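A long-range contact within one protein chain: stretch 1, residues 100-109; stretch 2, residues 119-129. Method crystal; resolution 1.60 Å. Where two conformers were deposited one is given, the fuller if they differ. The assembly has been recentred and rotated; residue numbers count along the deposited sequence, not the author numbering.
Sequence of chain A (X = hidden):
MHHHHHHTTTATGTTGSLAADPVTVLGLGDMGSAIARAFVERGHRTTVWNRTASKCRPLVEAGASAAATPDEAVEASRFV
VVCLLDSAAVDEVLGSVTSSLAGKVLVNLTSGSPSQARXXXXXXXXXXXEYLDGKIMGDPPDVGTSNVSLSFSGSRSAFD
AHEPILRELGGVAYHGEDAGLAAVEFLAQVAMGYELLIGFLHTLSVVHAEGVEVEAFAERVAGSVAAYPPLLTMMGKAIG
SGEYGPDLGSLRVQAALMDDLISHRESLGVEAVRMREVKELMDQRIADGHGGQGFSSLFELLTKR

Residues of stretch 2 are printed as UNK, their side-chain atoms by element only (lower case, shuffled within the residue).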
# COMPACT_ATOMS: atom_id res chain seq x y z
N SER A 100 -23.63 18.33 -9.91
CA SER A 100 -22.81 19.01 -8.92
C SER A 100 -22.31 18.04 -7.86
O SER A 100 -23.05 17.18 -7.38
CB SER A 100 -23.60 20.14 -8.26
OG SER A 100 -22.90 20.68 -7.15
N LEU A 101 -21.03 18.17 -7.51
CA LEU A 101 -20.44 17.41 -6.41
C LEU A 101 -20.19 18.28 -5.18
O LEU A 101 -19.52 17.84 -4.24
CB LEU A 101 -19.13 16.76 -6.86
CG LEU A 101 -19.24 15.82 -8.06
CD1 LEU A 101 -17.86 15.35 -8.50
CD2 LEU A 101 -20.13 14.63 -7.74
N ALA A 102 -20.72 19.51 -5.17
CA ALA A 102 -20.48 20.41 -4.06
C ALA A 102 -21.06 19.85 -2.77
O ALA A 102 -22.20 19.37 -2.74
CB ALA A 102 -21.08 21.78 -4.35
N GLY A 103 -20.27 19.90 -1.70
CA GLY A 103 -20.69 19.38 -0.42
C GLY A 103 -20.56 17.89 -0.26
O GLY A 103 -20.88 17.37 0.82
N LYS A 104 -20.11 17.18 -1.29
CA LYS A 104 -19.95 15.73 -1.21
C LYS A 104 -18.55 15.38 -0.69
O LYS A 104 -17.65 16.22 -0.61
CB LYS A 104 -20.19 15.09 -2.57
CG LYS A 104 -21.62 15.23 -3.08
CD LYS A 104 -21.83 14.40 -4.34
CE LYS A 104 -23.17 14.71 -5.00
NZ LYS A 104 -24.33 14.20 -4.21
N VAL A 105 -18.39 14.11 -0.34
CA VAL A 105 -17.11 13.56 0.09
C VAL A 105 -16.78 12.42 -0.86
O VAL A 105 -17.54 11.46 -0.97
CB VAL A 105 -17.16 13.07 1.54
CG1 VAL A 105 -15.85 12.37 1.91
CG2 VAL A 105 -17.44 14.22 2.49
N LEU A 106 -15.65 12.54 -1.56
CA LEU A 106 -15.21 11.53 -2.52
C LEU A 106 -14.08 10.72 -1.89
O LEU A 106 -13.04 11.29 -1.53
CB LEU A 106 -14.75 12.17 -3.83
CG LEU A 106 -15.68 13.20 -4.48
CD1 LEU A 106 -15.11 13.64 -5.82
CD2 LEU A 106 -17.09 12.65 -4.64
N VAL A 107 -14.28 9.42 -1.76
CA VAL A 107 -13.29 8.51 -1.20
C VAL A 107 -12.83 7.60 -2.32
O VAL A 107 -13.57 6.70 -2.75
CB VAL A 107 -13.84 7.72 -0.01
CG1 VAL A 107 -12.77 6.78 0.54
CG2 VAL A 107 -14.34 8.66 1.07
N ASN A 108 -11.60 7.81 -2.79
CA ASN A 108 -11.04 7.04 -3.90
C ASN A 108 -10.19 5.91 -3.33
O ASN A 108 -9.16 6.15 -2.69
CB ASN A 108 -10.22 7.94 -4.82
CG ASN A 108 -9.72 7.21 -6.05
OD1 ASN A 108 -10.16 6.10 -6.36
ND2 ASN A 108 -8.78 7.82 -6.76
N LEU A 109 -10.63 4.67 -3.57
CA LEU A 109 -9.91 3.48 -3.14
C LEU A 109 -9.24 2.77 -4.31
O LEU A 109 -8.80 1.62 -4.16
CB LEU A 109 -10.85 2.52 -2.41
CG LEU A 109 -11.61 3.10 -1.21
CD1 LEU A 109 -12.51 2.05 -0.59
CD2 LEU A 109 -10.64 3.65 -0.18
N UNK A 119 -3.74 15.07 -7.90
CA UNK A 119 -4.55 15.66 -8.96
C UNK A 119 -6.03 15.45 -8.70
O UNK A 119 -6.85 16.35 -8.93
o UNK A 119 -5.06 15.49 -11.33
c UNK A 119 -4.15 15.08 -10.32
N UNK A 120 -6.41 14.26 -8.21
CA UNK A 120 -7.80 13.99 -7.89
C UNK A 120 -8.32 14.94 -6.82
O UNK A 120 -9.46 15.40 -6.88
o UNK A 120 -7.73 11.87 -9.72
n UNK A 120 -7.42 10.30 -8.15
c UNK A 120 -7.98 12.54 -7.44
c UNK A 120 -7.69 11.54 -8.54
N UNK A 121 -7.48 15.24 -5.82
CA UNK A 121 -7.89 16.16 -4.76
C UNK A 121 -8.18 17.54 -5.32
O UNK A 121 -9.17 18.18 -4.93
c UNK A 121 -7.30 16.81 -2.37
c UNK A 121 -6.17 17.23 -1.45
o UNK A 121 -6.33 17.09 -0.22
c UNK A 121 -6.80 16.24 -3.69
o UNK A 121 -5.12 17.68 -1.96
N UNK A 122 -7.32 18.03 -6.21
CA UNK A 122 -7.56 19.34 -6.82
C UNK A 122 -8.82 19.32 -7.67
O UNK A 122 -9.61 20.27 -7.65
n UNK A 122 -3.55 19.82 -8.74
c UNK A 122 -2.54 18.97 -8.57
n UNK A 122 -2.17 18.17 -9.56
c UNK A 122 -4.04 20.74 -7.72
c UNK A 122 -6.35 19.75 -7.66
n UNK A 122 -1.90 18.93 -7.41
c UNK A 122 -5.12 20.12 -6.85
N UNK A 123 -9.04 18.23 -8.41
CA UNK A 123 -10.25 18.09 -9.22
C UNK A 123 -11.50 18.16 -8.34
O UNK A 123 -12.47 18.84 -8.70
c UNK A 123 -14.45 14.87 -9.58
c UNK A 123 -14.61 15.37 -11.94
c UNK A 123 -11.34 16.84 -12.27
c UNK A 123 -13.33 15.90 -11.86
c UNK A 123 -10.20 16.76 -9.98
c UNK A 123 -15.16 14.86 -10.79
c UNK A 123 -12.59 15.92 -10.66
c UNK A 123 -13.17 15.39 -9.50
n UNK A 123 -12.54 16.47 -12.83
c UNK A 123 -11.33 16.53 -10.94
N UNK A 124 -11.48 17.48 -7.20
CA UNK A 124 -12.62 17.52 -6.30
C UNK A 124 -12.79 18.89 -5.67
O UNK A 124 -13.92 19.38 -5.52
c UNK A 124 -12.48 16.44 -5.22
N UNK A 125 -11.68 19.53 -5.28
CA UNK A 125 -11.77 20.83 -4.62
C UNK A 125 -12.36 21.89 -5.55
O UNK A 125 -13.17 22.71 -5.12
n UNK A 125 -8.12 21.86 -2.81
c UNK A 125 -10.38 22.64 -3.46
c UNK A 125 -8.98 23.02 -3.00
c UNK A 125 -10.40 21.26 -4.11
c UNK A 125 -6.97 21.68 -3.44
n UNK A 125 -6.53 22.58 -4.31
n UNK A 125 -6.24 20.59 -3.21
N UNK A 126 -11.95 21.88 -6.82
CA UNK A 126 -12.52 22.81 -7.79
C UNK A 126 -14.03 22.66 -7.91
O UNK A 126 -14.70 23.60 -8.34
o UNK A 126 -8.41 21.99 -10.21
o UNK A 126 -10.34 21.39 -11.07
c UNK A 126 -10.38 22.87 -9.20
c UNK A 126 -11.88 22.60 -9.17
c UNK A 126 -9.66 22.03 -10.24
N UNK A 127 -14.57 21.50 -7.54
CA UNK A 127 -15.99 21.22 -7.61
C UNK A 127 -16.68 21.30 -6.25
O UNK A 127 -17.87 20.99 -6.15
c UNK A 127 -14.19 19.13 -12.28
n UNK A 127 -13.21 19.58 -11.51
c UNK A 127 -15.54 18.52 -10.31
n UNK A 127 -15.29 18.62 -11.74
n UNK A 127 -14.06 19.20 -13.60
c UNK A 127 -16.22 19.86 -8.26
c UNK A 127 -15.94 19.88 -9.75
N UNK A 128 -15.95 21.70 -5.21
CA UNK A 128 -16.55 21.87 -3.90
C UNK A 128 -16.70 20.60 -3.10
O UNK A 128 -17.48 20.58 -2.15
N UNK A 129 -15.98 19.55 -3.46
CA UNK A 129 -16.06 18.28 -2.76
C UNK A 129 -14.78 18.05 -1.96
O UNK A 129 -13.69 18.46 -2.36
c UNK A 129 -16.27 17.11 -3.73
O HOH W 1 -19.54 20.70 -8.27
O HOH W 2 -17.59 18.82 0.60

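Position 119 carries one carbon and then one oxygen, on a helix already under way, and lies out of reach of stretch 1; the short hydroxyl makes it Ser119. Position 120 has two carbons, the second bearing one oxygen and one nitrogen, and it points toward stretch 1, where its amide comes up against that of Asn108. This is Asn120, and ND2 of Asn108 lies 3.2 Å from its ND2 as modelled.

Position 121 has three carbons, the last carrying two oxygens: Glu121, beyond reach of the strand. Position 122 has three carbons, a nitrogen and a carbon with two more nitrogens, also remote; it is Arg122.

At position 123 one carbon leads to fused five- and six-membered rings of eight carbons and one nitrogen. Its CB sets off sideways, yet the ring end comes nearer: six-membered-ring carbons lie 3.6 Å from Leu101 CD1 and 4.0 Å from Leu106 CD1, the latter at the ring edge. That indole is Trp123, the two carbons being CH2 and CZ3.

Position 124 has a single carbon, directed toward the strand and 3.9 Å from Leu106 CD1. It is Ala124, whose single methyl packs against the leucine.

Position 125 repeats the three carbons and guanidinium, out of reach: Arg125, whose NH2 forms a salt bridge with Glu121 OE1 at 3.4 Å. Position 126 has three carbons ending in two oxygens, again remote, hence Glu126.

Position 127 has three carbons, a nitrogen and a carbon with two more nitrogens; it starts toward stretch 1, its third carbon 4.3 Å from Leu101 CD1, but its end leads away. This is Arg127, whose NH1 donates to Trp123 O at 3.0 Å, tying the side chain back to its own helix.

Position 128 has no side-chain atoms, and its phi is 82°: Gly128. A CB here would point toward stretch 1, only 3.3 Å from Ala102 CB, and would jam against the preceding carbonyl. Position 129 has one carbon, 3.4 Å from Leu101 O and 4.0 Å from Leu106 CG; it is Ala129.

The contact combines a backbone clasp with an apolar seam. A type II turn from Leu101 to Lys104 presents Gly103 N to Gly128 O, giving a direct hydrogen bond of 2.9 Å at a favourable 163°. Water 1 bridges Leu101 N and Arg127 O, and water 2 bridges Lys104 O and Gly128 O. Beyond the clasp, strand and helix run nearly antiparallel, their axes 10.0 Å apart at closest approach. Leu106 packs from the strand and Leu101 from the turn before it, both against Trp123 and Ala129, with Ala124 also meeting Leu106. The rule is economical: glycine where backbones meet, alanine where leucine packs, and one large ring to broaden the seam.

Stretch 2 119-129: SNERWARERGA
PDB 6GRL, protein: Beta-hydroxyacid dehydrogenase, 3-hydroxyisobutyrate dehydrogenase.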